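PDB 4YHS: monosaccharide ABC transporter substrate-binding protein, CUT2 family from Bradyrhizobium sp., which probably binds a monosaccharide or related solute in the periplasm and delivers it to an ABC importer of the CUT2 family. Local coordinates for residues A169-Y174 / A293-S298; K326-D331 / A341-P346. All coordinates share one frame; numbering follows the deposited sequence.

Contact 1: residues A169-Y174 / A293-S298; sequences AETGSY and AAPADS
Tyr174 and Thr171, one turn apart on helix 164-178, pack against Ala293 and Pro295 of strand 293-296 where helix and sheet meet in this alpha/beta periplasmic binding protein fold. The tyrosine ring meets the Ala293 methyl obliquely, with Tyr174 CE2 at 3.6 Å and Tyr174 CZ at 3.8 Å from Ala293 CB. Its CG stands anti to the backbone N (chi1 -175°), beside the carbonyl carbon, and the ring is set toward the strand. One turn earlier, Thr171 OG1 comes up to the CG-CD side of the proline ring, 3.3 Å from Pro295 CD; the two side chains cross obliquely. That hydroxyl is also hydrogen-bonded to Met167 O, so its polar need is met inside its own helix while the same oxygen also lies against the proline carbons. Val329 and Leu274 also touch the Tyr174 side chain, and Phe276 and Phe207 lie against Thr171. Replacing Tyr174 with an alanine would probably open a gap beside Ala293 and Val329 and leave Asp331 without its phenol partner. At the far end of the ring, Tyr174 OH is hydrogen-bonded to Asp331 OD2.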
# COMPACT_ATOMS: atom_id res chain seq x y z
N ALA A 169 -7.16 6.35 -8.40
CA ALA A 169 -7.01 6.94 -9.72
C ALA A 169 -6.54 5.93 -10.76
O ALA A 169 -7.07 5.88 -11.86
CB ALA A 169 -6.04 8.10 -9.66
N GLU A 170 -5.57 5.09 -10.40
CA GLU A 170 -5.05 4.12 -11.34
C GLU A 170 -6.13 3.09 -11.65
O GLU A 170 -6.25 2.60 -12.80
CB GLU A 170 -3.77 3.48 -10.79
CG GLU A 170 -2.58 4.42 -10.83
CD GLU A 170 -2.12 4.70 -12.26
OE1 GLU A 170 -2.43 3.89 -13.16
OE2 GLU A 170 -1.46 5.74 -12.49
N THR A 171 -6.94 2.78 -10.65
CA THR A 171 -8.01 1.80 -10.83
C THR A 171 -9.03 2.39 -11.84
O THR A 171 -9.51 1.71 -12.77
CB THR A 171 -8.69 1.45 -9.51
OG1 THR A 171 -7.72 0.96 -8.56
CG2 THR A 171 -9.74 0.37 -9.75
N GLY A 172 -9.37 3.65 -11.62
CA GLY A 172 -10.33 4.33 -12.46
C GLY A 172 -9.84 4.51 -13.90
O GLY A 172 -10.59 4.30 -14.85
N SER A 173 -8.57 4.88 -14.06
CA SER A 173 -8.01 5.15 -15.40
C SER A 173 -7.97 3.90 -16.24
O SER A 173 -8.21 3.94 -17.44
CB SER A 173 -6.60 5.72 -15.30
OG SER A 173 -6.65 7.04 -14.81
N TYR A 174 -7.62 2.78 -15.59
CA TYR A 174 -7.70 1.45 -16.19
C TYR A 174 -9.08 1.20 -16.83
O TYR A 174 -9.20 0.75 -17.97
CB TYR A 174 -7.41 0.39 -15.12
CG TYR A 174 -7.34 -1.05 -15.62
CD1 TYR A 174 -6.17 -1.56 -16.18
CD2 TYR A 174 -8.43 -1.89 -15.51
CE1 TYR A 174 -6.10 -2.89 -16.63
CE2 TYR A 174 -8.37 -3.20 -15.95
CZ TYR A 174 -7.19 -3.70 -16.50
OH TYR A 174 -7.18 -5.01 -16.93
N ALA A 293 -8.76 -7.13 -12.15
CA ALA A 293 -7.61 -6.23 -11.94
C ALA A 293 -7.60 -5.57 -10.58
O ALA A 293 -8.65 -5.39 -9.95
CB ALA A 293 -7.60 -5.14 -13.01
N ALA A 294 -6.40 -5.15 -10.15
CA ALA A 294 -6.22 -4.33 -8.96
C ALA A 294 -4.83 -3.67 -9.04
O ALA A 294 -3.92 -4.26 -9.57
CB ALA A 294 -6.33 -5.17 -7.67
N PRO A 295 -4.68 -2.46 -8.48
CA PRO A 295 -3.35 -1.84 -8.42
C PRO A 295 -2.49 -2.46 -7.34
O PRO A 295 -3.01 -2.97 -6.33
CB PRO A 295 -3.66 -0.39 -8.06
CG PRO A 295 -4.89 -0.46 -7.24
CD PRO A 295 -5.72 -1.60 -7.87
N ALA A 296 -1.18 -2.41 -7.53
CA ALA A 296 -0.25 -2.84 -6.49
C ALA A 296 0.57 -1.65 -6.06
O ALA A 296 1.07 -0.92 -6.92
CB ALA A 296 0.62 -3.96 -7.00
N ASP A 297 0.74 -1.48 -4.76
CA ASP A 297 1.61 -0.41 -4.23
C ASP A 297 2.99 -0.91 -3.88
O ASP A 297 3.83 -0.16 -3.38
CB ASP A 297 0.98 0.28 -3.00
CG ASP A 297 1.01 -0.56 -1.73
OD1 ASP A 297 1.17 -1.78 -1.80
OD2 ASP A 297 0.80 0.03 -0.66
N SER A 298 3.25 -2.16 -4.24
CA SER A 298 4.57 -2.76 -3.99
C SER A 298 4.99 -2.51 -2.53
O SER A 298 6.05 -1.93 -2.25
CB SER A 298 5.63 -2.18 -4.95
OG SER A 298 5.39 -2.52 -6.29

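Contact 2: residues K326-D331 / A341-P346; sequences KIFVVD and ANILPP
Ile343 meets Phe328 and Val330 through carbon alone, using two different branches. Its short branch touches the end of the aromatic ring: Ile343 CG2 lies 4.0 Å from Phe328 CZ in an oblique approach, and the two side chains cross at about a right angle. Its longer branch turns to the valine, bringing Ile343 CD1 to 4.3 Å from Val330 CG2. A chi1 of 60° puts Ile343 CG1 between the backbone N and the carbonyl carbon, with CG2 beside the N; this, with CD1 extended beyond CG1 (chi2 170°), directs the two methyl ends to different partners. The backbones stay well apart, 10.1 Å between Val330 CA and Ile343 CA, so the side chains alone span the gap. Phe328 and Val330 lie two residues apart on strand 322-331, which pairs antiparallel with strand 293-296 in the mixed sheet of this periplasmic binding protein fold, and Ile343 comes from the loop that follows. Ser298 touches both Phe328 and Ile343, and Ala296 touches both Val330 and Ile343. Polar ties involve other atoms of the segment: Lys326 NZ forms a salt bridge with Asp46 OD1, and Asn334 ND2 is hydrogen-bonded to Val329 O.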
# COMPACT_ATOMS: atom_id res chain seq x y z
N LYS A 326 6.10 3.27 -7.97
CA LYS A 326 5.13 3.68 -8.97
C LYS A 326 4.01 2.67 -9.02
O LYS A 326 4.22 1.47 -9.23
CB LYS A 326 5.79 3.81 -10.34
CG LYS A 326 4.87 4.22 -11.45
CD LYS A 326 4.69 5.72 -11.44
CE LYS A 326 3.75 6.21 -12.55
NZ LYS A 326 3.41 7.65 -12.33
N ILE A 327 2.80 3.15 -8.82
CA ILE A 327 1.66 2.25 -8.77
C ILE A 327 1.29 1.83 -10.19
O ILE A 327 1.29 2.65 -11.10
CB ILE A 327 0.49 2.92 -8.06
CG1 ILE A 327 0.81 3.11 -6.59
CG2 ILE A 327 -0.80 2.10 -8.23
CD1 ILE A 327 -0.02 4.21 -5.92
N PHE A 328 0.98 0.54 -10.35
CA PHE A 328 0.59 -0.04 -11.63
C PHE A 328 -0.51 -1.05 -11.40
O PHE A 328 -0.62 -1.63 -10.31
CB PHE A 328 1.78 -0.71 -12.35
CG PHE A 328 2.44 -1.81 -11.57
CD1 PHE A 328 3.47 -1.52 -10.67
CD2 PHE A 328 2.09 -3.14 -11.75
CE1 PHE A 328 4.12 -2.53 -9.95
CE2 PHE A 328 2.72 -4.15 -11.02
CZ PHE A 328 3.74 -3.84 -10.13
N VAL A 329 -1.31 -1.25 -12.44
CA VAL A 329 -2.47 -2.12 -12.31
C VAL A 329 -2.05 -3.52 -12.76
O VAL A 329 -1.51 -3.69 -13.84
CB VAL A 329 -3.65 -1.61 -13.14
CG1 VAL A 329 -4.77 -2.61 -13.15
CG2 VAL A 329 -4.14 -0.24 -12.60
N VAL A 330 -2.34 -4.50 -11.91
CA VAL A 330 -2.11 -5.89 -12.21
C VAL A 330 -3.37 -6.58 -12.77
O VAL A 330 -4.46 -6.49 -12.16
CB VAL A 330 -1.65 -6.61 -10.94
CG1 VAL A 330 -1.47 -8.10 -11.19
CG2 VAL A 330 -0.35 -5.99 -10.45
N ASP A 331 -3.19 -7.31 -13.87
CA ASP A 331 -4.29 -8.06 -14.49
C ASP A 331 -3.74 -9.32 -15.12
O ASP A 331 -2.57 -9.64 -14.93
CB ASP A 331 -5.04 -7.22 -15.53
CG ASP A 331 -4.19 -6.79 -16.71
OD1 ASP A 331 -3.07 -7.31 -16.94
OD2 ASP A 331 -4.70 -5.92 -17.45
N ALA A 341 7.00 -11.47 -4.99
CA ALA A 341 7.70 -10.94 -3.82
C ALA A 341 8.01 -9.46 -3.88
O ALA A 341 8.50 -8.91 -2.89
CB ALA A 341 8.98 -11.71 -3.55
N ASN A 342 7.69 -8.78 -4.99
CA ASN A 342 7.76 -7.31 -4.98
C ASN A 342 6.44 -6.68 -4.49
O ASN A 342 6.41 -5.51 -4.10
CB ASN A 342 8.10 -6.77 -6.36
CG ASN A 342 9.49 -7.11 -6.78
OD1 ASN A 342 10.33 -7.50 -5.94
ND2 ASN A 342 9.77 -7.00 -8.07
N ILE A 343 5.35 -7.46 -4.53
CA ILE A 343 4.02 -6.86 -4.30
C ILE A 343 3.19 -7.55 -3.26
O ILE A 343 2.16 -7.02 -2.88
CB ILE A 343 3.17 -6.76 -5.61
CG1 ILE A 343 2.92 -8.14 -6.25
CG2 ILE A 343 3.87 -5.84 -6.62
CD1 ILE A 343 1.91 -8.08 -7.40
N LEU A 344 3.66 -8.70 -2.78
CA LEU A 344 3.03 -9.45 -1.69
C LEU A 344 4.11 -10.23 -0.95
O LEU A 344 5.20 -10.48 -1.50
CB LEU A 344 2.00 -10.42 -2.23
CG LEU A 344 0.61 -9.92 -2.65
CD1 LEU A 344 -0.15 -11.08 -3.31
CD2 LEU A 344 -0.13 -9.41 -1.44
N PRO A 345 3.81 -10.67 0.28
CA PRO A 345 4.77 -11.60 0.87
C PRO A 345 4.73 -12.94 0.15
O PRO A 345 3.69 -13.27 -0.43
CB PRO A 345 4.28 -11.74 2.31
CG PRO A 345 2.81 -11.49 2.22
CD PRO A 345 2.66 -10.42 1.18
N PRO A 346 5.82 -13.72 0.18
CA PRO A 346 5.75 -15.08 -0.37
C PRO A 346 4.66 -15.88 0.35
O PRO A 346 4.44 -15.61 1.54
CB PRO A 346 7.15 -15.65 -0.07
CG PRO A 346 8.02 -14.40 0.07
CD PRO A 346 7.15 -13.42 0.75

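Overall arrangement
Both contacts are largely buried and lie on neighbouring antiparallel strands, 293-296 and 322-331, of one mixed sheet, with centres about 10 Å apart. The strands are joined directly by a probable hydrogen bond between Val330 N and Ala294 O, 2.8 Å long. Contact 1 brings helix 164-178 onto Ala293 and Pro295, whereas contact 2 brings the irregular segment 341-346 onto Phe328 and Val330. Their chemistry differs accordingly: contact 1 mixes an aromatic-methyl contact with a hydroxyl against proline carbons, while contact 2 is purely aliphatic and aromatic, and buries less surface. Residue Ser298 of contact 1 also meets contact 2, Ser298 CB packing 3.5 Å from Asn342 O.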